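Local atomic coordinates of aldo-keto reductase family 1, member B4 (Aldose reductase) (Schistosoma japonicum, PDB entry 4HBK), a protein that probably reduces aldehydes, sugars among them, to the corresponding alcohols with NADPH, as an aldose reductase of the aldo/keto reductase family. Residues 119-124 with 149-154; 173-178 with 209-214; 267-272 with 311-316; 281-286 with 307-312. One frame throughout, in Å; residues are numbered along the deposited sequence.

Contact 1: residues 119-124 with 149-154; sequences PEHVRK and LKHGGD
His121 and His151 lay their imidazoles flat on one another in a face-to-face stack, the ring centres 3.5 Å apart and the planes only 4° from parallel. The two side chains reach in from opposite directions, which settles how the rings overlap. ND1 of His121 lies 3.4 Å from CD2 of His151, and NE2 of His121 lies 3.4 Å from CE1 of His151. The stem atom of each ring therefore rests over the outer part of its partner instead of over the other stem. Such near-complete overlap, with little offset, puts most of each five-membered ring within van der Waals distance of the other. His151 extends to the stack because its CG stands anti to the backbone N (chi1 175°), carrying the ring away from its own loop.

His121 lies near the N-terminal end of helix 119-133, whereas His151 sits in the long loop that follows strand 138-143, one of the strands of the parallel (beta/alpha)8 barrel of aldo/keto reductases. The stack thus ties this surface loop to a peripheral helix, well away from the predicted catalytic residues. On the far side of the His121 ring the methylene CG of Glu120 lies 3.8 Å above the plane, over the ring centre, so that the imidazole is sandwiched between an aliphatic carbon and a second ring. Histidine suits both places, being flat enough to stack yet polar enough for a partly exposed position; charge on both rings at once would probably be unfavourable at this spacing. Val122 and Pro119 of the same helix pack instead on Glu177 of helix 171-183.

Contact 2: residues 173-178 with 209-214; sequences DTWKEM and IKPANL
Trp175 swings its indole toward the 209-214 segment because CG stands anti to the backbone N (chi1 -171°), carrying the ring system away from its helix axis to Ile209 and Pro211. The five-membered part leads with its N-H: NE1 donates to the carbonyl O of Ile209 at 2.9 Å. That oxygen lies essentially in the indole plane, and the donor approaches it almost straight on, the C=O...N angle being 162°. The N-H itself is less well aimed, with an angle of 141° at the hydrogen, since the oxygen is displaced toward the six-membered ring, where CZ2 of Trp175 lies 3.3 Å from Ile209 O.

The outer corner of the same indole packs on Pro211. CH2 of Trp175 touches CB of Pro211 at 3.6 Å, and CZ2 of Trp175 approaches N of Pro211 at 3.5 Å, the two side chains crossing at about a right angle. Tryptophan suits this buried place because a single group supplies both a large apolar surface and an N-H donor for a loop carbonyl; proline presents a compact hydrocarbon patch and leaves no amide N-H here to be matched. Met178, one turn further along the helix, offers its CB to one face of the indole, toward the rim, and Ile190, Leu192 and Ile203 add further apolar neighbours. The backbone N of Ile209 is hydrogen-bonded to OE2 of Glu179, also on helix 171-183.

The arrangement is that of the helix-to-strand interface of a (beta/alpha)8 barrel: a peripheral helix lodges an aromatic side chain against the loop that returns the chain from helix 197-206 into strand 213-217.

Contact 3: residues 267-272 with 311-316; sequences HRHKKT and NEEMHE
A single carboxylate, that of Glu313, receives both Arg268 and His269, one on each oxygen. The charged interaction is the salt bridge from Arg268: NH1 donates to OE2 of Glu313 at 2.8 Å and 162°. The acceptor lies in the guanidinium plane and is approached on its anti side. The arginine chain runs out straight from its helix and then bends at chi3 (-49°), which turns NH1 back onto the carboxylate.

The second interaction is a histidine–carboxylate hydrogen bond, from NE2 of His269 to OE1 of Glu313, 2.7 Å long and nearly straight at 168°. Here the syn side is used. The donor lies well out of the carboxylate plane, and the ring, which holds OE1 near its own plane, stands almost perpendicular to the carboxylate. OE1 of Glu313 also accepts the backbone N of Ser310, leaving the group gripped by three donors. Glutamate suits this buried position because its length bridges two helices, and the nearby donors would probably keep it ionised.

Packing partners include Ile265, which lies against Glu313, and Phe307, whose ring meets that of His269.

Two helix ends come together here. Helix 260-269 finishes in a Schellman motif at Lys270, while helix 311-319 starts with a Ser310–Glu313 capping box, consistent with the pair of extra helices that aldo/keto reductases add outside the barrel.

Contact 4: residues 281-286 with 307-312; sequences LLQRKL and FQLSNE
Gln283, which has the most surface buried here, clasps both backbone polar atoms of Leu309 with its one amide. The N of Leu309 donates to OE1 of Gln283 at 2.8 Å, in the carbonyl plane and on a lone pair. In return NE2 of Gln283 donates to O of Leu309 at 3.0 Å, almost exactly straight at 179°. The glutamine chain is extended beyond CG (chi2 -172°), and this stretch carries the amide across to the other backbone. Glutamine is apt because its C=O and NH2 match one residue's N-H and C=O; with two bonds the amide cannot rotate freely. OE1 also accepts NE of Arg279, from the preceding turn of the helix.

Leu309, next in buried surface, sets its CB 3.8 Å from OE1 of Gln283, while its side chain also touches Met314, Leu317 and Tyr280. Gln308 lies nearer the surface. Its CG comes 3.5 Å from OE1 of Gln283.

The glutamine amide stands in for a peptide group, its C=O and N-H both paired with the backbone of Leu309. It links the C-terminal end of barrel helix 273-283 to the extended connection that runs through Ser310, the N-cap, into helix 311-319, which is consistent with one of the extra helices aldo/keto reductases carry outside the barrel.

In the fold
The contacts follow the chain around the outside of the (beta/alpha)8 barrel. Contacts 1 and 2 come first; their centres are 17 Å apart, and they touch where helix 119-133 packs on helix 171-183. Contacts 3 and 4 are close companions, 9 Å between centres, and touch each other. Both reach helix 311-319, sharing Asn311 and Glu312, and start from the consecutive helices 260-269 and 273-283. Contact 1 lies 46 Å from contact 3, centre to centre, across the middle of the chain. They join peripheral helices and loops on two sides of the barrel; the side chain of Trp175 in contact 2 is about 11 Å from those of Lys111 and His144, both predicted site residues.

Contact 1: residues 119-124 with 149-154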
# COMPACT_ATOMS: atom_id res chain seq x y z
N PRO A 119 19.93 -4.88 -8.78
CA PRO A 119 19.33 -5.90 -9.63
C PRO A 119 19.62 -7.32 -9.16
O PRO A 119 18.72 -8.15 -9.20
CB PRO A 119 19.98 -5.64 -11.00
CG PRO A 119 20.31 -4.17 -10.97
CD PRO A 119 20.71 -3.89 -9.55
N GLU A 120 20.84 -7.58 -8.72
CA GLU A 120 21.25 -8.94 -8.39
C GLU A 120 20.57 -9.49 -7.12
O GLU A 120 20.68 -10.68 -6.83
CB GLU A 120 22.78 -9.04 -8.27
CG GLU A 120 23.39 -8.30 -7.09
CD GLU A 120 23.88 -6.90 -7.44
OE1 GLU A 120 23.30 -6.24 -8.35
OE2 GLU A 120 24.86 -6.46 -6.79
N HIS A 121 19.86 -8.63 -6.39
CA HIS A 121 19.22 -9.03 -5.14
C HIS A 121 17.69 -9.13 -5.20
O HIS A 121 17.06 -9.74 -4.34
CB HIS A 121 19.61 -8.07 -4.01
CG HIS A 121 21.07 -8.07 -3.69
ND1 HIS A 121 21.82 -6.92 -3.60
CD2 HIS A 121 21.93 -9.09 -3.45
CE1 HIS A 121 23.07 -7.22 -3.32
NE2 HIS A 121 23.16 -8.54 -3.22
N VAL A 122 17.09 -8.50 -6.21
CA VAL A 122 15.63 -8.46 -6.32
C VAL A 122 14.97 -9.85 -6.28
O VAL A 122 14.03 -10.06 -5.53
CB VAL A 122 15.19 -7.70 -7.57
CG1 VAL A 122 13.68 -7.74 -7.70
CG2 VAL A 122 15.68 -6.25 -7.53
N ARG A 123 15.48 -10.78 -7.07
CA ARG A 123 14.87 -12.11 -7.18
C ARG A 123 14.81 -12.84 -5.84
O ARG A 123 13.76 -13.37 -5.45
CB ARG A 123 15.64 -12.97 -8.19
CG ARG A 123 15.30 -14.47 -8.16
CD ARG A 123 13.88 -14.73 -8.60
NE ARG A 123 13.62 -14.09 -9.88
CZ ARG A 123 13.43 -14.75 -11.02
NH1 ARG A 123 13.46 -16.08 -11.04
NH2 ARG A 123 13.21 -14.07 -12.14
N LYS A 124 15.93 -12.86 -5.14
CA LYS A 124 15.99 -13.57 -3.87
C LYS A 124 15.08 -12.94 -2.83
O LYS A 124 14.48 -13.64 -2.03
CB LYS A 124 17.44 -13.66 -3.35
CG LYS A 124 18.34 -14.54 -4.22
CD LYS A 124 19.71 -14.78 -3.59
CE LYS A 124 20.54 -15.75 -4.43
NZ LYS A 124 19.95 -17.13 -4.49
N LEU A 149 18.99 1.71 -0.15
CA LEU A 149 19.82 1.69 1.05
C LEU A 149 20.86 0.59 0.87
O LEU A 149 20.63 -0.37 0.12
CB LEU A 149 18.95 1.39 2.27
CG LEU A 149 18.45 2.56 3.12
CD1 LEU A 149 18.26 3.83 2.33
CD2 LEU A 149 17.15 2.17 3.83
N LYS A 150 21.99 0.73 1.55
CA LYS A 150 23.09 -0.23 1.41
C LYS A 150 22.64 -1.66 1.72
O LYS A 150 22.00 -1.92 2.73
CB LYS A 150 24.28 0.16 2.29
CG LYS A 150 25.49 -0.75 2.15
CD LYS A 150 26.64 -0.33 3.07
CE LYS A 150 26.40 -0.77 4.52
NZ LYS A 150 26.71 -2.23 4.72
N HIS A 151 22.98 -2.59 0.84
CA HIS A 151 22.63 -3.98 1.03
C HIS A 151 23.59 -4.70 1.97
O HIS A 151 24.76 -4.34 2.04
CB HIS A 151 22.62 -4.72 -0.31
CG HIS A 151 22.37 -6.19 -0.18
ND1 HIS A 151 23.38 -7.10 0.10
CD2 HIS A 151 21.23 -6.91 -0.27
CE1 HIS A 151 22.86 -8.31 0.16
NE2 HIS A 151 21.57 -8.23 -0.06
N GLY A 152 23.10 -5.71 2.67
CA GLY A 152 23.98 -6.66 3.34
C GLY A 152 24.10 -6.50 4.84
O GLY A 152 25.14 -6.79 5.43
N GLY A 153 23.02 -6.07 5.47
CA GLY A 153 23.03 -5.88 6.90
C GLY A 153 21.64 -5.69 7.44
O GLY A 153 20.73 -6.47 7.15
N ASP A 154 21.48 -4.63 8.22
CA ASP A 154 20.19 -4.34 8.83
C ASP A 154 19.25 -3.65 7.83
O ASP A 154 19.68 -3.13 6.80
CB ASP A 154 20.41 -3.50 10.08
CG ASP A 154 21.38 -4.16 11.05
OD1 ASP A 154 21.48 -5.41 11.04
OD2 ASP A 154 22.05 -3.44 11.82

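Contact 2: residues 173-178 with 209-214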
# COMPACT_ATOMS: atom_id res chain seq x y z
N ASP A 173 16.62 0.24 -13.51
CA ASP A 173 17.37 -1.01 -13.36
C ASP A 173 16.69 -1.97 -12.38
O ASP A 173 16.62 -3.17 -12.63
CB ASP A 173 18.81 -0.73 -12.89
CG ASP A 173 19.63 0.05 -13.91
OD1 ASP A 173 19.14 0.31 -15.03
OD2 ASP A 173 20.77 0.41 -13.57
N THR A 174 16.20 -1.44 -11.26
CA THR A 174 15.44 -2.28 -10.34
C THR A 174 14.18 -2.77 -11.06
O THR A 174 13.81 -3.94 -10.96
CB THR A 174 15.04 -1.54 -9.07
OG1 THR A 174 16.23 -1.05 -8.43
CG2 THR A 174 14.31 -2.47 -8.11
N TRP A 175 13.56 -1.88 -11.82
CA TRP A 175 12.31 -2.22 -12.48
C TRP A 175 12.49 -3.37 -13.47
O TRP A 175 11.60 -4.21 -13.60
CB TRP A 175 11.70 -1.01 -13.18
CG TRP A 175 10.32 -1.27 -13.69
CD1 TRP A 175 9.95 -1.53 -14.98
CD2 TRP A 175 9.11 -1.29 -12.92
NE1 TRP A 175 8.59 -1.72 -15.06
CE2 TRP A 175 8.05 -1.57 -13.81
CE3 TRP A 175 8.82 -1.10 -11.56
CZ2 TRP A 175 6.72 -1.66 -13.38
CZ3 TRP A 175 7.51 -1.19 -11.15
CH2 TRP A 175 6.48 -1.47 -12.05
N LYS A 176 13.62 -3.40 -14.16
CA LYS A 176 13.88 -4.48 -15.10
C LYS A 176 13.78 -5.83 -14.39
O LYS A 176 13.20 -6.78 -14.93
CB LYS A 176 15.23 -4.34 -15.80
CG LYS A 176 15.18 -3.44 -17.01
CD LYS A 176 16.20 -3.87 -18.08
CE LYS A 176 17.55 -3.24 -17.83
NZ LYS A 176 17.43 -1.76 -17.69
N GLU A 177 14.33 -5.92 -13.19
CA GLU A 177 14.24 -7.16 -12.43
C GLU A 177 12.81 -7.44 -11.97
O GLU A 177 12.40 -8.60 -11.87
CB GLU A 177 15.18 -7.15 -11.22
CG GLU A 177 16.62 -7.40 -11.58
CD GLU A 177 16.80 -8.72 -12.32
OE1 GLU A 177 17.41 -8.68 -13.41
OE2 GLU A 177 16.33 -9.77 -11.82
N MET A 178 12.06 -6.39 -11.68
CA MET A 178 10.67 -6.56 -11.27
C MET A 178 9.91 -7.16 -12.45
O MET A 178 9.02 -8.00 -12.27
CB MET A 178 10.03 -5.22 -10.88
CG MET A 178 10.64 -4.55 -9.65
SD MET A 178 10.20 -5.37 -8.12
CE MET A 178 8.49 -4.85 -7.95
N ILE A 209 6.96 -3.35 -19.06
CA ILE A 209 5.71 -3.65 -18.36
C ILE A 209 5.37 -2.48 -17.44
O ILE A 209 6.16 -2.13 -16.57
CB ILE A 209 5.83 -4.91 -17.50
CG1 ILE A 209 6.15 -6.13 -18.35
CG2 ILE A 209 4.53 -5.15 -16.72
CD1 ILE A 209 6.40 -7.40 -17.53
N LYS A 210 4.22 -1.87 -17.66
CA LYS A 210 3.85 -0.70 -16.89
C LYS A 210 3.51 -1.04 -15.45
O LYS A 210 2.99 -2.11 -15.15
CB LYS A 210 2.70 0.05 -17.57
CG LYS A 210 3.10 0.61 -18.93
CD LYS A 210 2.25 1.82 -19.33
CE LYS A 210 1.07 1.42 -20.18
NZ LYS A 210 0.62 2.56 -21.05
N PRO A 211 3.83 -0.13 -14.54
CA PRO A 211 3.36 -0.29 -13.16
C PRO A 211 1.84 -0.34 -13.20
O PRO A 211 1.24 0.39 -14.00
CB PRO A 211 3.85 0.99 -12.47
CG PRO A 211 4.27 1.94 -13.61
CD PRO A 211 4.68 1.06 -14.72
N ALA A 212 1.23 -1.22 -12.39
CA ALA A 212 -0.22 -1.36 -12.34
C ALA A 212 -0.81 -0.56 -11.19
O ALA A 212 -2.02 -0.29 -11.16
CB ALA A 212 -0.60 -2.83 -12.18
N ASN A 213 0.02 -0.20 -10.22
CA ASN A 213 -0.49 0.41 -9.01
C ASN A 213 0.54 1.31 -8.34
O ASN A 213 1.74 1.06 -8.40
CB ASN A 213 -0.95 -0.70 -8.05
CG ASN A 213 -1.39 -0.18 -6.70
OD1 ASN A 213 -0.64 -0.26 -5.73
ND2 ASN A 213 -2.61 0.35 -6.63
N LEU A 214 0.05 2.38 -7.72
CA LEU A 214 0.89 3.30 -6.95
C LEU A 214 0.26 3.36 -5.57
O LEU A 214 -0.95 3.56 -5.45
CB LEU A 214 0.88 4.69 -7.59
CG LEU A 214 1.53 5.83 -6.79
CD1 LEU A 214 3.04 5.67 -6.71
CD2 LEU A 214 1.16 7.21 -7.36

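Contact 3: residues 267-272 with 311-316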
# COMPACT_ATOMS: atom_id res chain seq x y z
N HIS A 267 -22.61 11.45 11.29
CA HIS A 267 -23.91 11.49 11.95
C HIS A 267 -25.04 11.50 10.93
O HIS A 267 -26.04 10.79 11.09
CB HIS A 267 -24.06 12.72 12.85
CG HIS A 267 -25.37 12.79 13.55
ND1 HIS A 267 -25.78 11.85 14.47
CD2 HIS A 267 -26.39 13.68 13.47
CE1 HIS A 267 -26.98 12.16 14.93
NE2 HIS A 267 -27.37 13.27 14.33
N ARG A 268 -24.88 12.31 9.89
CA ARG A 268 -25.91 12.44 8.88
C ARG A 268 -26.21 11.10 8.23
O ARG A 268 -27.36 10.77 7.96
CB ARG A 268 -25.48 13.45 7.82
CG ARG A 268 -26.50 13.71 6.72
CD ARG A 268 -26.00 14.82 5.83
NE ARG A 268 -25.55 15.96 6.61
CZ ARG A 268 -24.51 16.73 6.30
NH1 ARG A 268 -23.80 16.48 5.21
NH2 ARG A 268 -24.18 17.76 7.08
N HIS A 269 -25.16 10.32 8.00
CA HIS A 269 -25.31 9.03 7.34
C HIS A 269 -25.47 7.87 8.33
O HIS A 269 -25.64 6.73 7.91
CB HIS A 269 -24.11 8.76 6.42
CG HIS A 269 -24.06 9.64 5.21
ND1 HIS A 269 -24.81 9.39 4.08
CD2 HIS A 269 -23.36 10.76 4.95
CE1 HIS A 269 -24.57 10.32 3.18
NE2 HIS A 269 -23.69 11.17 3.68
N LYS A 270 -25.42 8.17 9.62
CA LYS A 270 -25.48 7.14 10.65
C LYS A 270 -24.38 6.10 10.45
O LYS A 270 -24.64 4.89 10.50
CB LYS A 270 -26.86 6.46 10.67
CG LYS A 270 -27.95 7.39 11.14
CD LYS A 270 -29.27 7.06 10.49
CE LYS A 270 -30.20 8.27 10.55
NZ LYS A 270 -31.54 7.97 9.96
N LYS A 271 -23.17 6.58 10.20
CA LYS A 271 -22.00 5.73 10.09
C LYS A 271 -20.97 6.30 11.03
O LYS A 271 -21.16 7.39 11.58
CB LYS A 271 -21.46 5.72 8.65
CG LYS A 271 -22.47 5.36 7.57
CD LYS A 271 -22.80 3.88 7.56
CE LYS A 271 -21.56 3.04 7.30
NZ LYS A 271 -21.90 1.60 7.08
N THR A 272 -19.87 5.58 11.21
CA THR A 272 -18.77 6.06 12.05
C THR A 272 -17.80 6.93 11.26
O THR A 272 -17.73 6.85 10.03
CB THR A 272 -17.96 4.89 12.62
OG1 THR A 272 -17.18 4.30 11.58
CG2 THR A 272 -18.90 3.84 13.25
N ASN A 311 -21.81 15.11 -3.28
CA ASN A 311 -20.78 16.00 -3.81
C ASN A 311 -20.39 17.11 -2.83
O ASN A 311 -19.22 17.48 -2.72
CB ASN A 311 -21.25 16.62 -5.15
CG ASN A 311 -21.35 15.59 -6.29
OD1 ASN A 311 -22.25 15.67 -7.13
ND2 ASN A 311 -20.43 14.63 -6.32
N GLU A 312 -21.37 17.64 -2.11
CA GLU A 312 -21.11 18.70 -1.14
C GLU A 312 -20.30 18.18 0.03
O GLU A 312 -19.38 18.83 0.51
CB GLU A 312 -22.43 19.31 -0.65
CG GLU A 312 -22.25 20.49 0.31
CD GLU A 312 -23.56 21.23 0.59
OE1 GLU A 312 -23.64 21.94 1.62
OE2 GLU A 312 -24.51 21.10 -0.22
N GLU A 313 -20.65 16.98 0.50
CA GLU A 313 -19.87 16.36 1.55
C GLU A 313 -18.43 16.11 1.09
O GLU A 313 -17.48 16.40 1.83
CB GLU A 313 -20.56 15.07 2.04
CG GLU A 313 -21.84 15.35 2.84
CD GLU A 313 -22.82 14.19 2.83
OE1 GLU A 313 -22.47 13.12 2.28
OE2 GLU A 313 -23.95 14.35 3.36
N MET A 314 -18.26 15.62 -0.13
CA MET A 314 -16.93 15.38 -0.66
C MET A 314 -16.14 16.67 -0.67
O MET A 314 -14.99 16.70 -0.21
CB MET A 314 -16.98 14.76 -2.06
CG MET A 314 -17.50 13.33 -2.08
SD MET A 314 -16.38 12.15 -1.28
CE MET A 314 -15.04 12.14 -2.47
N HIS A 315 -16.76 17.73 -1.18
CA HIS A 315 -16.09 19.02 -1.30
C HIS A 315 -15.70 19.57 0.07
O HIS A 315 -14.61 20.11 0.23
CB HIS A 315 -16.99 20.02 -2.03
CG HIS A 315 -16.34 21.35 -2.27
ND1 HIS A 315 -16.66 22.48 -1.55
CD2 HIS A 315 -15.36 21.72 -3.13
CE1 HIS A 315 -15.93 23.50 -1.97
NE2 HIS A 315 -15.13 23.07 -2.93
N GLU A 316 -16.60 19.43 1.04
CA GLU A 316 -16.35 19.93 2.39
C GLU A 316 -15.10 19.29 2.98
O GLU A 316 -14.24 19.99 3.51
CB GLU A 316 -17.54 19.70 3.31
CG GLU A 316 -17.33 20.30 4.69
CD GLU A 316 -18.55 20.23 5.60
OE1 GLU A 316 -19.36 19.28 5.46
OE2 GLU A 316 -18.70 21.13 6.45

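Contact 4: residues 281-286 with 307-312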
# COMPACT_ATOMS: atom_id res chain seq x y z
N LEU A 281 -12.29 8.27 0.35
CA LEU A 281 -11.21 7.81 -0.51
C LEU A 281 -11.75 6.88 -1.58
O LEU A 281 -11.34 6.95 -2.74
CB LEU A 281 -10.12 7.12 0.30
CG LEU A 281 -9.40 8.01 1.32
CD1 LEU A 281 -8.54 7.16 2.23
CD2 LEU A 281 -8.56 9.07 0.62
N LEU A 282 -12.67 6.00 -1.19
CA LEU A 282 -13.26 5.08 -2.17
C LEU A 282 -13.95 5.83 -3.32
O LEU A 282 -13.85 5.45 -4.49
CB LEU A 282 -14.21 4.09 -1.49
CG LEU A 282 -13.56 3.06 -0.57
CD1 LEU A 282 -14.61 2.32 0.25
CD2 LEU A 282 -12.74 2.08 -1.38
N GLN A 283 -14.64 6.92 -3.00
CA GLN A 283 -15.35 7.69 -4.02
C GLN A 283 -14.40 8.51 -4.92
O GLN A 283 -14.81 8.99 -5.98
CB GLN A 283 -16.47 8.54 -3.41
CG GLN A 283 -17.58 7.65 -2.81
CD GLN A 283 -18.81 8.41 -2.34
OE1 GLN A 283 -19.57 7.92 -1.52
NE2 GLN A 283 -19.01 9.61 -2.88
N ARG A 284 -13.14 8.63 -4.51
CA ARG A 284 -12.11 9.17 -5.40
C ARG A 284 -11.45 8.07 -6.25
O ARG A 284 -10.41 8.29 -6.88
CB ARG A 284 -11.06 9.97 -4.61
CG ARG A 284 -11.59 11.27 -4.00
CD ARG A 284 -10.51 11.99 -3.18
NE ARG A 284 -9.27 12.17 -3.94
CZ ARG A 284 -8.07 12.35 -3.38
NH1 ARG A 284 -7.96 12.38 -2.05
NH2 ARG A 284 -6.99 12.49 -4.15
N LYS A 285 -12.06 6.89 -6.26
CA LYS A 285 -11.60 5.76 -7.08
C LYS A 285 -10.27 5.18 -6.59
O LYS A 285 -9.44 4.75 -7.39
CB LYS A 285 -11.53 6.15 -8.56
CG LYS A 285 -12.81 6.81 -9.05
CD LYS A 285 -13.24 6.30 -10.41
CE LYS A 285 -12.67 7.14 -11.55
NZ LYS A 285 -13.41 6.92 -12.85
N LEU A 286 -10.10 5.18 -5.27
CA LEU A 286 -8.88 4.67 -4.63
C LEU A 286 -9.13 3.30 -4.02
O LEU A 286 -10.27 2.97 -3.66
CB LEU A 286 -8.41 5.63 -3.53
CG LEU A 286 -8.20 7.06 -4.02
CD1 LEU A 286 -7.98 8.02 -2.86
CD2 LEU A 286 -7.02 7.13 -4.99
N PHE A 307 -23.60 3.14 1.62
CA PHE A 307 -24.00 4.54 1.64
C PHE A 307 -23.14 5.31 0.67
O PHE A 307 -22.15 4.78 0.14
CB PHE A 307 -23.89 5.14 3.05
CG PHE A 307 -22.48 5.43 3.49
CD1 PHE A 307 -21.59 4.39 3.75
CD2 PHE A 307 -22.05 6.73 3.71
CE1 PHE A 307 -20.29 4.65 4.18
CE2 PHE A 307 -20.75 7.00 4.15
CZ PHE A 307 -19.87 5.96 4.39
N GLN A 308 -23.50 6.56 0.43
CA GLN A 308 -22.80 7.40 -0.52
C GLN A 308 -22.68 8.81 0.03
O GLN A 308 -23.66 9.41 0.48
CB GLN A 308 -23.54 7.40 -1.87
CG GLN A 308 -22.79 8.14 -2.98
CD GLN A 308 -22.27 7.22 -4.08
OE1 GLN A 308 -21.06 7.10 -4.29
NE2 GLN A 308 -23.20 6.56 -4.78
N LEU A 309 -21.46 9.34 0.01
CA LEU A 309 -21.25 10.74 0.33
C LEU A 309 -21.69 11.57 -0.88
O LEU A 309 -21.44 11.21 -2.03
CB LEU A 309 -19.77 11.01 0.63
CG LEU A 309 -19.17 10.30 1.86
CD1 LEU A 309 -17.72 10.73 2.08
CD2 LEU A 309 -20.00 10.59 3.11
N SER A 310 -22.36 12.69 -0.61
CA SER A 310 -22.80 13.59 -1.66
C SER A 310 -21.64 14.45 -2.13
O SER A 310 -20.61 14.53 -1.47
CB SER A 310 -23.91 14.50 -1.13
OG SER A 310 -23.36 15.41 -0.20
N ASN A 311 -21.81 15.11 -3.28
CA ASN A 311 -20.78 16.00 -3.81
C ASN A 311 -20.39 17.11 -2.83
O ASN A 311 -19.22 17.48 -2.72
CB ASN A 311 -21.25 16.62 -5.15
CG ASN A 311 -21.35 15.59 -6.29
OD1 ASN A 311 -22.25 15.67 -7.13
ND2 ASN A 311 -20.43 14.63 -6.32
N GLU A 312 -21.37 17.64 -2.11
CA GLU A 312 -21.11 18.70 -1.14
C GLU A 312 -20.30 18.18 0.03
O GLU A 312 -19.38 18.83 0.51
CB GLU A 312 -22.43 19.31 -0.65
CG GLU A 312 -22.25 20.49 0.31
CD GLU A 312 -23.56 21.23 0.59
OE1 GLU A 312 -23.64 21.94 1.62
OE2 GLU A 312 -24.51 21.10 -0.22